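Local coordinates for peroxisomal membrane protein LPX1 (Saccharomyces cerevisiae, PDB 2Y6U), which hydrolyses ester bonds of lipids as a peroxisomal alpha/beta-hydrolase with acyl esterase, lipase and phospholipase A activity, at the interface of chains A and B. Sequence-based numbering; all coordinates share one arbitrary frame. Chains: chain A/B, Peroxisomal membrane protein LPX1.

The interface of chains A and B. Residues chain A 28-29, 106-107; chain B 356, 363.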
# COMPACT_ATOMS: atom_id res chain seq x y z
N THR A 28 12.87 -2.51 -17.27
CA THR A 28 11.66 -2.43 -18.06
C THR A 28 10.75 -3.63 -18.09
O THR A 28 9.68 -3.56 -18.70
CB THR A 28 11.95 -2.06 -19.46
OG1 THR A 28 12.80 -3.06 -20.06
CG2 THR A 28 12.61 -0.64 -19.48
N ASP A 29 11.14 -4.74 -17.45
CA ASP A 29 10.26 -5.92 -17.36
C ASP A 29 9.07 -5.62 -16.47
O ASP A 29 9.20 -4.85 -15.55
CB ASP A 29 11.00 -7.06 -16.72
CG ASP A 29 12.09 -7.65 -17.69
OD1 ASP A 29 12.05 -7.48 -18.94
OD2 ASP A 29 13.02 -8.26 -17.14
N GLY A 106 11.73 -15.85 -17.49
CA GLY A 106 12.72 -14.95 -18.07
C GLY A 106 12.69 -13.51 -17.51
O GLY A 106 13.57 -12.75 -17.82
N ARG A 107 11.64 -13.13 -16.78
CA ARG A 107 11.50 -11.79 -16.22
C ARG A 107 11.95 -11.64 -14.79
O ARG A 107 12.18 -10.50 -14.36
CB ARG A 107 10.04 -11.35 -16.17
CG ARG A 107 9.35 -11.34 -17.52
CD ARG A 107 7.84 -11.01 -17.29
NE ARG A 107 7.14 -11.12 -18.59
CZ ARG A 107 5.83 -11.38 -18.69
NH1 ARG A 107 5.08 -11.54 -17.58
NH2 ARG A 107 5.28 -11.52 -19.89
N PRO B 356 15.52 -3.60 -23.29
CA PRO B 356 16.27 -4.81 -23.59
C PRO B 356 15.56 -5.71 -24.58
O PRO B 356 14.38 -6.04 -24.42
CB PRO B 356 16.43 -5.49 -22.23
CG PRO B 356 15.33 -4.98 -21.43
CD PRO B 356 15.06 -3.59 -21.89
N ARG B 363 17.98 -14.39 -21.39
CA ARG B 363 17.49 -14.12 -20.02
C ARG B 363 17.89 -15.21 -19.04
O ARG B 363 18.25 -14.90 -17.92
CB ARG B 363 16.01 -13.82 -20.04
CG ARG B 363 15.73 -12.52 -20.74
CD ARG B 363 14.23 -12.38 -21.07
NE ARG B 363 13.83 -11.02 -21.41
CZ ARG B 363 13.65 -10.02 -20.54
NH1 ARG B 363 13.71 -10.24 -19.26
NH2 ARG B 363 13.33 -8.82 -20.98
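The aliphatic stem of B:Arg363 lies against A:Gly106, its CB 4.0 Å from the glycine CA, and forms the small apolar centre of this patch of the dimer interface. B:Arg363 stands near the start of helix 360-378, the extended C-terminal helix that takes part in dimer contacts, and the partners on chain A are loop residues. With its chain extended from CG to NE, the arginine runs past the A:Gly106 carbonyl and delivers its guanidinium to the carboxylate of A:Asp29, which comes from the opposite direction. The two charged groups form an end-on salt bridge: NH2 donates to OD1 of A:Asp29 at 2.8 Å, on the syn lone pair, and NH1 donates to OD2 at 3.0 Å. The NH1 bond is the straighter, 167° at the hydrogen, and OD2 lies at the guanidinium edge, in its plane. Because the carboxylate and guanidinium planes are turned 46° apart, the pair is twisted rather than coplanar. NH1 also donates to the backbone O of A:Gly106 at 2.9 Å, reaching it from above the carbonyl plane, and this second acceptor helps to fix the rotation of the guanidinium. A leucine in place of B:Arg363 would probably leave the A:Asp29 carboxylate without its cationic mate and the A:Gly106 carbonyl without this donor across the interface. CG of A:Asp29 lies anti to its carbonyl carbon (chi1 -72°), which places the carboxylate opposite the arginine; the small chi2 then sets how its two oxygens are turned. At the rim, the poorly ordered ring of B:Pro356 passes A:Thr28, with its CG 3.5 Å from the threonine hydroxyl OG1.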